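CsoZ (Staphylococcus aureus, PDB 6FF1) probably acts as a copper metallochaperone, a small heavy-metal-associated domain protein of copper homeostasis. Local coordinates at residues A[27-32]-A[48-53]; A[6-11]-A[40-45]. All blocks are in the same frame, centred on the assembly; numbering follows the deposited sequence. Where two conformers were deposited one is given.

Interaction 1 (A[27-32]-A[48-53])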
ATOM      1  N   ASN A  27       0.190   7.941  -5.165  1.00 11.87           N
ATOM      2  CA  ASN A  27       0.959   8.912  -5.925  1.00 14.27           C
ATOM      3  C   ASN A  27       2.266   8.426  -6.487  1.00 14.05           C
ATOM      4  O   ASN A  27       2.916   9.129  -7.276  1.00 15.52           O
ATOM      5  CB  ASN A  27       1.146  10.208  -5.150  1.00 14.76           C
ATOM      6  CG  ASN A  27      -0.201  10.962  -4.965  1.00 16.18           C
ATOM      7  OD1 ASN A  27      -1.195  10.652  -5.600  1.00 18.74           O
ATOM      8  ND2 ASN A  27      -0.195  11.877  -4.060  1.00 20.01           N
ATOM      9  N   MET A  28       2.632   7.181  -6.161  1.00 12.41           N
ATOM     10  CA  MET A  28       3.740   6.575  -6.849  1.00 12.72           C
ATOM     11  C   MET A  28       3.381   6.416  -8.315  1.00 12.65           C
ATOM     12  O   MET A  28       2.286   6.004  -8.666  1.00 12.56           O
ATOM     13  CB  MET A  28       4.033   5.201  -6.245  1.00 13.84           C
ATOM     14  CG  MET A  28       4.521   5.282  -4.847  1.00 14.94           C
ATOM     15  SD  MET A  28       4.657   3.622  -4.117  1.00 16.65           S
ATOM     16  CE  MET A  28       5.933   2.942  -5.004  1.00 22.12           C
ATOM     17  N   ILE A  29       4.333   6.766  -9.191  1.00 12.90           N
ATOM     18  CA  ILE A  29       4.087   6.585 -10.606  1.00 13.02           C
ATOM     19  C   ILE A  29       3.832   5.122 -10.915  1.00 12.40           C
ATOM     20  O   ILE A  29       4.590   4.274 -10.479  1.00 13.95           O
ATOM     21  CB  ILE A  29       5.194   7.141 -11.469  1.00 14.67           C
ATOM     22  CG1 ILE A  29       5.370   8.629 -11.203  1.00 17.25           C
ATOM     23  CG2 ILE A  29       4.893   6.862 -12.943  1.00 14.58           C
ATOM     24  CD1 ILE A  29       4.237   9.491 -11.612  1.00 19.35           C
ATOM     25  N   GLY A  30       2.749   4.833 -11.626  1.00 12.05           N
ATOM     26  CA  GLY A  30       2.375   3.470 -11.954  1.00 12.36           C
ATOM     27  C   GLY A  30       1.358   2.855 -11.041  1.00 12.08           C
ATOM     28  O   GLY A  30       0.824   1.805 -11.366  1.00 13.10           O
ATOM     29  N   VAL A  31       1.132   3.489  -9.877  1.00 11.61           N
ATOM     30  CA  VAL A  31       0.106   2.966  -8.966  1.00 11.13           C
ATOM     31  C   VAL A  31      -1.213   3.665  -9.278  1.00 11.58           C
ATOM     32  O   VAL A  31      -1.289   4.882  -9.190  1.00 12.66           O
ATOM     33  CB  VAL A  31       0.473   3.178  -7.497  1.00 11.55           C
ATOM     34  CG1 VAL A  31      -0.690   2.682  -6.639  1.00 13.18           C
ATOM     35  CG2 VAL A  31       1.761   2.423  -7.161  1.00 12.91           C
ATOM     36  N   HIS A  32      -2.215   2.871  -9.583  0.50 11.19           N
ATOM     37  CA  HIS A  32      -3.503   3.412  -9.945  0.50 12.44           C
ATOM     38  C   HIS A  32      -4.398   3.171  -8.692  0.50 13.07           C
ATOM     39  O   HIS A  32      -4.299   3.847  -7.710  0.50 16.45           O
ATOM     40  CB  HIS A  32      -3.928   2.824 -11.286  0.50 13.89           C
ATOM     41  CG  HIS A  32      -2.868   2.948 -12.343  0.50 12.96           C
ATOM     42  ND1 HIS A  32      -2.184   4.120 -12.565  0.50 12.88           N
ATOM     43  CD2 HIS A  32      -2.346   2.045 -13.192  0.50 14.55           C
ATOM     44  CE1 HIS A  32      -1.296   3.937 -13.520  0.50 13.12           C
ATOM     45  NE2 HIS A  32      -1.386   2.692 -13.939  0.50 14.29           N
ATOM     46  N   GLU A  48       1.529  -0.787 -12.230  1.00 13.46           N
ATOM     47  CA  GLU A  48       2.387  -1.172 -13.334  1.00 13.31           C
ATOM     48  C   GLU A  48       3.720  -0.489 -13.209  1.00 14.88           C
ATOM     49  O   GLU A  48       3.856   0.556 -12.553  1.00 13.37           O
ATOM     50  CB  GLU A  48       1.766  -0.835 -14.678  1.00 15.31           C
ATOM     51  CG  GLU A  48       1.554   0.656 -14.879  1.00 14.13           C
ATOM     52  CD  GLU A  48       0.818   0.973 -16.180  1.00 15.55           C
ATOM     53  OE1 GLU A  48      -0.223   1.647 -16.112  1.00 16.46           O
ATOM     54  OE2 GLU A  48       1.279   0.559 -17.282  1.00 18.09           O
ATOM     55  N   THR A  49       4.728  -1.041 -13.930  1.00 14.86           N
ATOM     56  CA  THR A  49       6.051  -0.438 -14.030  1.00 16.16           C
ATOM     57  C   THR A  49       5.896   1.057 -14.349  1.00 14.02           C
ATOM     58  O   THR A  49       5.104   1.386 -15.218  1.00 15.30           O
ATOM     59  CB  THR A  49       6.834  -1.135 -15.132  1.00 18.96           C
ATOM     60  OG1 THR A  49       6.930  -2.481 -14.736  1.00 23.70           O
ATOM     61  CG2 THR A  49       8.200  -0.537 -15.341  1.00 21.46           C
ATOM     62  N   PRO A  50       6.581   1.934 -13.615  1.00 13.91           N
ATOM     63  CA  PRO A  50       7.736   1.654 -12.754  1.00 15.64           C
ATOM     64  C   PRO A  50       7.469   1.187 -11.329  1.00 16.95           C
ATOM     65  O   PRO A  50       8.399   0.922 -10.565  1.00 20.36           O
ATOM     66  CB  PRO A  50       8.467   3.016 -12.713  1.00 16.80           C
ATOM     67  CG  PRO A  50       7.360   4.003 -12.832  1.00 15.71           C
ATOM     68  CD  PRO A  50       6.428   3.382 -13.840  1.00 15.04           C
ATOM     69  N   ALA A  51       6.189   1.200 -10.949  1.00 14.42           N
ATOM     70  CA  ALA A  51       5.824   0.709  -9.620  1.00 14.47           C
ATOM     71  C   ALA A  51       6.005  -0.801  -9.625  1.00 13.36           C
ATOM     72  O   ALA A  51       5.789  -1.444 -10.638  1.00 15.09           O
ATOM     73  CB  ALA A  51       4.373   1.094  -9.299  1.00 16.13           C
ATOM     74  N   ASN A  52       6.353  -1.348  -8.471  1.00 14.73           N
ATOM     75  CA  ASN A  52       6.413  -2.765  -8.324  1.00 14.20           C
ATOM     76  C   ASN A  52       6.117  -3.097  -6.890  1.00 13.71           C
ATOM     77  O   ASN A  52       6.049  -2.218  -6.044  1.00 13.67           O
ATOM     78  CB  ASN A  52       7.757  -3.340  -8.786  1.00 17.26           C
ATOM     79  CG  ASN A  52       8.912  -2.621  -8.179  1.00 18.82           C
ATOM     80  OD1 ASN A  52       9.148  -2.638  -6.978  1.00 17.83           O
ATOM     81  ND2 ASN A  52       9.671  -1.963  -9.055  1.00 29.47           N
ATOM     82  N   LEU A  53       5.916  -4.373  -6.615  1.00 13.32           N
ATOM     83  CA  LEU A  53       5.521  -4.745  -5.256  1.00 13.28           C
ATOM     84  C   LEU A  53       6.552  -4.278  -4.276  1.00 13.84           C
ATOM     85  O   LEU A  53       6.248  -3.790  -3.179  1.00 14.05           O
ATOM     86  CB  LEU A  53       5.293  -6.240  -5.178  1.00 14.63           C
ATOM     87  CG  LEU A  53       4.784  -6.750  -3.854  1.00 15.36           C
ATOM     88  CD1 LEU A  53       3.471  -6.148  -3.518  1.00 16.60           C
ATOM     89  CD2 LEU A  53       4.685  -8.266  -3.863  1.00 17.92           C
TER
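His32 and Glu48 are joined through their side chains in one of the two modelled conformers of His32. In that conformer NE2 of His32 donates to OE1 of Glu48 at 2.7 Å. The bond is nearly straight, 168° at the hydrogen. OE1 lies close to the ring plane and receives the N-H on its anti lone pair. The carboxylate stands almost upright to the ring, their planes 85° apart. Glu48 CG sits between its backbone N and carbonyl carbon (chi1 63°), and the chain is extended beyond it. Beside this pair Glu48 N donates to Gly30 O at 2.8 Å. Gly30 O also lies over the centre of one face of the same His32 conformer. Gly30, with no side chain, lets its CA come to 3.3 Å from Glu48 O in a CA-H...O contact. It belongs to a type II turn from Met28 to Val31.

Two apolar contacts lie next to the backbone bond. Ala51 CB touches Val31 CG2 at 3.6 Å, and Pro50 CG, after a cis peptide bond, meets Ile29 CG2 at 3.8 Å. The Ala51 methyl also approaches the carbonyl oxygen Ile29 O. The contact joins the turn entering strand 31-36 to the loop before helix 53-62. Asn52 OD1, at the N-cap, accepts from Ser55 N. Met28 and Val31 pack on Ile56 of that helix.

Interaction 2 (A[6-11]-A[40-45])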
ATOM      1  N   THR A   6      -2.922  -7.920  -3.074  1.00 12.95           N
ATOM      2  CA  THR A   6      -3.354  -7.624  -1.707  1.00 12.95           C
ATOM      3  C   THR A   6      -2.154  -7.787  -0.826  1.00 12.62           C
ATOM      4  O   THR A   6      -1.523  -8.835  -0.827  1.00 15.11           O
ATOM      5  CB  THR A   6      -4.494  -8.520  -1.292  1.00 15.27           C
ATOM      6  OG1 THR A   6      -5.571  -8.381  -2.218  1.00 20.31           O
ATOM      7  CG2 THR A   6      -4.938  -8.180   0.132  1.00 17.51           C
ATOM      8  N   ILE A   7      -1.806  -6.739  -0.129  1.00 12.11           N
ATOM      9  CA  ILE A   7      -0.688  -6.693   0.786  1.00 11.64           C
ATOM     10  C   ILE A   7      -1.243  -6.724   2.191  1.00 11.58           C
ATOM     11  O   ILE A   7      -2.122  -5.888   2.522  1.00 13.21           O
ATOM     12  CB  ILE A   7       0.182  -5.465   0.565  1.00 12.80           C
ATOM     13  CG1 ILE A   7       0.639  -5.374  -0.888  1.00 14.35           C
ATOM     14  CG2 ILE A   7       1.312  -5.454   1.547  1.00 12.66           C
ATOM     15  CD1 ILE A   7       1.263  -4.046  -1.264  1.00 14.10           C
ATOM     16  N   TYR A   8      -0.772  -7.647   3.005  1.00 11.15           N
ATOM     17  CA  TYR A   8      -1.326  -7.854   4.335  1.00 11.80           C
ATOM     18  C   TYR A   8      -0.456  -7.170   5.349  1.00 11.63           C
ATOM     19  O   TYR A   8       0.639  -7.599   5.663  1.00 12.84           O
ATOM     20  CB  TYR A   8      -1.449  -9.341   4.625  1.00 12.11           C
ATOM     21  CG  TYR A   8      -2.451 -10.013   3.741  1.00 12.64           C
ATOM     22  CD1 TYR A   8      -2.105 -10.408   2.436  1.00 14.45           C
ATOM     23  CD2 TYR A   8      -3.756 -10.225   4.172  1.00 13.41           C
ATOM     24  CE1 TYR A   8      -3.042 -11.010   1.615  1.00 17.31           C
ATOM     25  CE2 TYR A   8      -4.658 -10.865   3.338  1.00 16.14           C
ATOM     26  CZ  TYR A   8      -4.292 -11.237   2.071  1.00 16.90           C
ATOM     27  OH  TYR A   8      -5.212 -11.873   1.243  1.00 23.34           O
ATOM     28  N   THR A   9      -0.909  -6.006   5.778  1.00 13.53           N
ATOM     29  CA  THR A   9      -0.125  -5.167   6.685  1.00 13.07           C
ATOM     30  C   THR A   9      -0.531  -5.382   8.121  1.00 12.90           C
ATOM     31  O   THR A   9      -1.612  -5.918   8.407  1.00 14.44           O
ATOM     32  CB  THR A   9      -0.215  -3.690   6.373  1.00 13.14           C
ATOM     33  OG1 THR A   9      -1.468  -3.172   6.790  1.00 12.96           O
ATOM     34  CG2 THR A   9       0.011  -3.425   4.904  1.00 14.33           C
ATOM     35  N   ALA A  10       0.292  -4.871   9.017  1.00 14.11           N
ATOM     36  CA  ALA A  10       0.006  -4.747  10.423  1.00 15.08           C
ATOM     37  C   ALA A  10       0.534  -3.405  10.874  1.00 16.13           C
ATOM     38  O   ALA A  10       1.585  -2.932  10.397  1.00 16.73           O
ATOM     39  CB  ALA A  10       0.667  -5.889  11.176  1.00 19.49           C
ATOM     40  N   GLY A  11      -0.162  -2.819  11.840  1.00 14.82           N
ATOM     41  CA  GLY A  11       0.245  -1.567  12.420  1.00 15.32           C
ATOM     42  C   GLY A  11      -0.523  -0.330  12.057  1.00 13.51           C
ATOM     43  O   GLY A  11      -0.367   0.685  12.703  1.00 16.60           O
ATOM     44  N   ASP A  40      -8.779  -4.978   8.759  1.00 14.04           N
ATOM     45  CA  ASP A  40      -7.993  -6.130   8.519  1.00 14.75           C
ATOM     46  C   ASP A  40      -6.578  -5.886   8.018  1.00 13.41           C
ATOM     47  O   ASP A  40      -5.825  -6.828   7.883  1.00 15.85           O
ATOM     48  CB  ASP A  40      -8.692  -7.155   7.697  1.00 16.81           C
ATOM     49  CG  ASP A  40      -9.006  -6.706   6.309  1.00 16.60           C
ATOM     50  OD1 ASP A  40      -8.336  -5.805   5.785  1.00 17.15           O
ATOM     51  OD2 ASP A  40      -9.984  -7.251   5.703  1.00 22.60           O
ATOM     52  N   GLY A  41      -6.226  -4.632   7.775  1.00 12.44           N
ATOM     53  CA  GLY A  41      -4.904  -4.286   7.344  1.00 12.80           C
ATOM     54  C   GLY A  41      -4.604  -4.574   5.893  1.00 11.69           C
ATOM     55  O   GLY A  41      -3.443  -4.385   5.456  1.00 13.24           O
ATOM     56  N   GLN A  42      -5.547  -4.960   5.101  1.00 11.23           N
ATOM     57  CA  GLN A  42      -5.295  -5.293   3.722  1.00 11.75           C
ATOM     58  C   GLN A  42      -5.210  -4.057   2.885  1.00 11.98           C
ATOM     59  O   GLN A  42      -6.115  -3.222   2.884  1.00 13.43           O
ATOM     60  CB  GLN A  42      -6.400  -6.193   3.191  1.00 14.72           C
ATOM     61  CG  GLN A  42      -6.324  -7.568   3.868  1.00 19.12           C
ATOM     62  CD  GLN A  42      -7.469  -8.454   3.444  1.00 23.33           C
ATOM     63  OE1 GLN A  42      -8.001  -8.277   2.366  1.00 27.78           O
ATOM     64  NE2 GLN A  42      -7.812  -9.421   4.282  1.00 27.40           N
ATOM     65  N   VAL A  43      -4.132  -4.004   2.100  1.00 12.54           N
ATOM     66  CA  VAL A  43      -3.889  -2.935   1.162  1.00 12.71           C
ATOM     67  C   VAL A  43      -3.992  -3.532  -0.197  1.00 13.04           C
ATOM     68  O   VAL A  43      -3.189  -4.410  -0.570  1.00 15.92           O
ATOM     69  CB  VAL A  43      -2.500  -2.316   1.399  1.00 14.50           C
ATOM     70  CG1 VAL A  43      -2.163  -1.295   0.329  1.00 16.38           C
ATOM     71  CG2 VAL A  43      -2.394  -1.737   2.782  1.00 16.57           C
ATOM     72  N   THR A  44      -4.996  -3.166  -0.960  1.00 12.76           N
ATOM     73  CA  THR A  44      -5.143  -3.663  -2.328  0.50 13.33           C
ATOM     74  C   THR A  44      -4.681  -2.616  -3.280  1.00 12.86           C
ATOM     75  O   THR A  44      -5.077  -1.446  -3.166  1.00 14.69           O
ATOM     76  CB  THR A  44      -6.579  -4.064  -2.716  0.50 15.94           C
ATOM     77  OG1 THR A  44      -7.475  -2.968  -2.510  0.50 21.61           O
ATOM     78  CG2 THR A  44      -7.030  -5.255  -1.883  0.50 16.96           C
ATOM     79  N   VAL A  45      -3.858  -3.014  -4.238  1.00 12.85           N
ATOM     80  CA  VAL A  45      -3.191  -2.081  -5.112  1.00 12.37           C
ATOM     81  C   VAL A  45      -3.212  -2.639  -6.518  1.00 12.38           C
ATOM     82  O   VAL A  45      -2.950  -3.801  -6.721  1.00 14.38           O
ATOM     83  CB  VAL A  45      -1.780  -1.824  -4.629  1.00 14.76           C
ATOM     84  CG1 VAL A  45      -1.630  -1.107  -3.347  1.00 22.92           C
ATOM     85  CG2 VAL A  45      -0.957  -3.050  -4.535  1.00 16.50           C
TER
HETATM   86  O   HOH W   1      -3.332  -7.593   6.929  1.00 15.36           O
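Thr9 holds OG1 between its backbone N and carbonyl carbon (chi1 75°), which brings the hydroxyl to Gly41 O at 2.7 Å. CG2 is thereby anti to the carbonyl carbon and meets Val43 CG2 at 3.6 Å. The hydroxyl donates in the carbonyl plane, on a lone pair. Thr9 N gives the same oxygen a second bond from above that plane, at 3.0 Å. Gly41 has positive phi, which favours glycine, and its lack of a side chain leaves room for Thr9 O. A water donates to both Thr9 O and Asp40 O. Asp40 OD1 accepts from Gln42 N, forming an Asx turn.

Ile7 and Val43 form an antiparallel hydrogen-bonded pair, with Ile7 N to Val43 O at 2.7 Å and Val43 N to Ile7 O at 2.8 Å. On the face that carries Tyr8, Gln42 is extended beyond CG and lies beside the ring. Its NE2 is 3.6 Å from Tyr8 CE2, with amide and ring planes 54° apart. Thr6 CG2 sits over one ring face, offset toward the rim.

Strands 3-10 and 42-47 are the two inner strands of the sheet. Strand 66-68 flanks the first and strand 31-36 the second. Ile7 packs against helix 53-62, on Leu53, Ile56 and Ile60.

The centres of interactions 1 and 2 are about 17 Å apart, on opposite sides of the chain's centre. Their segments alternate along the chain: 6-11, 27-32, 40-45, 48-53. Interaction 2 pairs the inner strands 3-10 and 42-47. Interaction 1 lies beyond the other end of strand 42-47, where the chain leaves it for helix 53-62, and involves the start of the neighbouring strand 31-36. The two contacts meet where Leu53 CD1 packs on Ile7 CD1 at 3.8 Å. Together they tie three strands of the four-stranded antiparallel sheet to helix 53-62. This is the beta-alpha-beta-beta-alpha-beta, ferredoxin-like arrangement of heavy-metal-associated domains.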